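Local coordinates for enterobactin synthetase component F-related protein (Vibrio cholerae serotype O1, PDB 4OXI), which probably activates glycine with ATP as an adenylation domain, in a lipopolysaccharide-modification pathway that makes the bacterium resistant to antimicrobial peptides, at residues 254-259 against 302-307. Residues are numbered along the deposited sequence; the frame is centred on the assembly and turned at random.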
loop_
_atom_site.group_PDB
_atom_site.type_symbol
_atom_site.label_atom_id
_atom_site.label_comp_id
_atom_site.label_asym_id
_atom_site.label_seq_id
_atom_site.Cartn_x
_atom_site.Cartn_y
_atom_site.Cartn_z
ATOM N N ALA A 254 -21.879 10.490 -0.472
ATOM C CA ALA A 254 -22.369 9.134 -0.265
ATOM C C ALA A 254 -22.822 8.430 -1.541
ATOM O O ALA A 254 -23.102 7.231 -1.511
ATOM C CB ALA A 254 -23.507 9.133 0.767
ATOM N N GLN A 255 -22.916 9.150 -2.656
ATOM C CA GLN A 255 -23.344 8.501 -3.894
ATOM C C GLN A 255 -22.144 7.989 -4.674
ATOM O O GLN A 255 -22.301 7.338 -5.708
ATOM C CB GLN A 255 -24.187 9.448 -4.764
ATOM C CG GLN A 255 -25.356 10.083 -4.022
ATOM C CD GLN A 255 -26.041 9.114 -3.076
ATOM O OE1 GLN A 255 -26.378 7.988 -3.453
ATOM N NE2 GLN A 255 -26.242 9.544 -1.836
ATOM N N ASP A 256 -20.945 8.280 -4.177
ATOM C CA ASP A 256 -19.729 7.866 -4.869
ATOM C C ASP A 256 -19.487 6.356 -4.722
ATOM O O ASP A 256 -19.906 5.745 -3.731
ATOM C CB ASP A 256 -18.524 8.666 -4.361
ATOM C CG ASP A 256 -18.399 10.047 -5.037
ATOM O OD1 ASP A 256 -18.423 10.099 -6.283
ATOM O OD2 ASP A 256 -18.267 11.076 -4.330
ATOM N N ARG A 257 -18.835 5.770 -5.727
ATOM C CA ARG A 257 -18.463 4.355 -5.719
ATOM C C ARG A 257 -16.966 4.271 -5.889
ATOM O O ARG A 257 -16.429 4.682 -6.917
ATOM C CB ARG A 257 -19.138 3.604 -6.868
ATOM C CG ARG A 257 -20.660 3.577 -6.769
ATOM C CD ARG A 257 -21.265 2.749 -7.898
ATOM N NE ARG A 257 -22.697 2.564 -7.704
ATOM C CZ ARG A 257 -23.428 1.661 -8.348
ATOM N NH1 ARG A 257 -22.870 0.843 -9.241
ATOM N NH2 ARG A 257 -24.718 1.576 -8.096
ATOM N N VAL A 258 -16.296 3.750 -4.871
ATOM C CA VAL A 258 -14.852 3.790 -4.816
ATOM C C VAL A 258 -14.243 2.433 -5.126
ATOM O O VAL A 258 -14.600 1.424 -4.511
ATOM C CB VAL A 258 -14.387 4.240 -3.431
ATOM C CG1 VAL A 258 -12.865 4.284 -3.373
ATOM C CG2 VAL A 258 -14.983 5.605 -3.114
ATOM N N GLY A 259 -13.338 2.400 -6.098
ATOM C CA GLY A 259 -12.656 1.162 -6.419
ATOM C C GLY A 259 -11.706 0.768 -5.297
ATOM O O GLY A 259 -11.131 1.629 -4.624
ATOM N N GLN A 302 -19.858 1.136 -12.783
ATOM C CA GLN A 302 -20.020 2.584 -12.795
ATOM C C GLN A 302 -19.254 3.238 -11.636
ATOM O O GLN A 302 -19.806 4.055 -10.904
ATOM C CB GLN A 302 -21.514 2.952 -12.720
ATOM C CG GLN A 302 -22.310 2.534 -13.977
ATOM C CD GLN A 302 -21.868 3.311 -15.216
ATOM O OE1 GLN A 302 -22.185 4.495 -15.362
ATOM N NE2 GLN A 302 -21.108 2.657 -16.098
ATOM N N LEU A 303 -17.991 2.869 -11.462
ATOM C CA LEU A 303 -17.168 3.472 -10.413
ATOM C C LEU A 303 -16.993 4.957 -10.677
ATOM O O LEU A 303 -16.835 5.371 -11.821
ATOM C CB LEU A 303 -15.793 2.810 -10.354
ATOM C CG LEU A 303 -15.795 1.319 -10.009
ATOM C CD1 LEU A 303 -14.385 0.859 -9.636
ATOM C CD2 LEU A 303 -16.768 1.005 -8.881
ATOM N N THR A 304 -17.008 5.752 -9.614
ATOM C CA THR A 304 -16.861 7.192 -9.761
ATOM C C THR A 304 -15.485 7.639 -9.287
ATOM O O THR A 304 -15.028 8.737 -9.635
ATOM C CB THR A 304 -17.962 7.960 -8.995
ATOM O OG1 THR A 304 -17.862 7.668 -7.596
ATOM C CG2 THR A 304 -19.349 7.548 -9.484
ATOM N N VAL A 305 -14.818 6.784 -8.506
ATOM C CA VAL A 305 -13.498 7.104 -7.937
ATOM C C VAL A 305 -12.530 5.922 -8.086
ATOM O O VAL A 305 -12.879 4.780 -7.768
ATOM C CB VAL A 305 -13.609 7.493 -6.426
ATOM C CG1 VAL A 305 -12.264 7.934 -5.874
ATOM C CG2 VAL A 305 -14.619 8.602 -6.220
ATOM N N TRP A 306 -11.311 6.204 -8.547
ATOM C CA TRP A 306 -10.316 5.166 -8.805
ATOM C C TRP A 306 -8.919 5.559 -8.322
ATOM O O TRP A 306 -8.502 6.704 -8.494
ATOM C CB TRP A 306 -10.254 4.862 -10.307
ATOM C CG TRP A 306 -9.259 3.785 -10.659
ATOM C CD1 TRP A 306 -7.960 3.960 -11.034
ATOM C CD2 TRP A 306 -9.494 2.368 -10.672
ATOM N NE1 TRP A 306 -7.367 2.736 -11.280
ATOM C CE2 TRP A 306 -8.291 1.742 -11.064
ATOM C CE3 TRP A 306 -10.606 1.565 -10.381
ATOM C CZ2 TRP A 306 -8.168 0.347 -11.181
ATOM C CZ3 TRP A 306 -10.486 0.177 -10.503
ATOM C CH2 TRP A 306 -9.279 -0.415 -10.900
ATOM N N LEU A 307 -8.201 4.605 -7.722
ATOM C CA LEU A 307 -6.788 4.791 -7.369
ATOM C C LEU A 307 -6.017 3.510 -7.654
ATOM O O LEU A 307 -6.416 2.421 -7.200
ATOM C CB LEU A 307 -6.625 5.156 -5.891
ATOM C CG LEU A 307 -5.183 5.101 -5.358
ATOM C CD1 LEU A 307 -4.275 6.130 -6.027
ATOM C CD2 LEU A 307 -5.141 5.306 -3.862
HETATM O O HOH W 1 -8.849 1.638 -6.479
#
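With chi1 at 62°, Thr304 sets OG1 between its backbone N and carbonyl carbon, while Asp256 turns CG beside its backbone N, and the side chains cross at about a right angle. The hydroxyl gives its proton to Asp256 OD1 (OG1 to OD1 2.8 Å), arriving on the anti side of the carboxylate, and accepts from the N-H of Arg257 (N to Thr304 OG1 2.8 Å). Threonine fits because one small group both donates and accepts just before strand 305-307 begins. Asp256 OD2 takes the N-H of Asn253 and a salt bridge from Arg331, so the carboxylate is held at both oxygens.

Arg257 O receives both Thr304 N, in the carbonyl plane (3.0 Å), and Val305 N, tilted from that plane (3.1 Å); Gly259 N then reaches Val305 O at 2.9 Å, nearly straight at 173°. Strands 257-259 and 305-307 run parallel, 14° apart, within this adenylation domain's AMP-binding region, where a single bridge at Val258 and Val305 links the edge strands of two mixed sheets. Val258 CG2 packs on Val305 CB, beta-branched residues suited to extended chain. Gly259 suits its place because the direction a side chain would take is filled by the Trp306 ring and Leu303 CD1, 3.7 Å from Gly259 CA and in plane at the ring edge. Arg257, extended from CG to NE, lays CD beside Gln302 O and bonds through NH1 to His301 O.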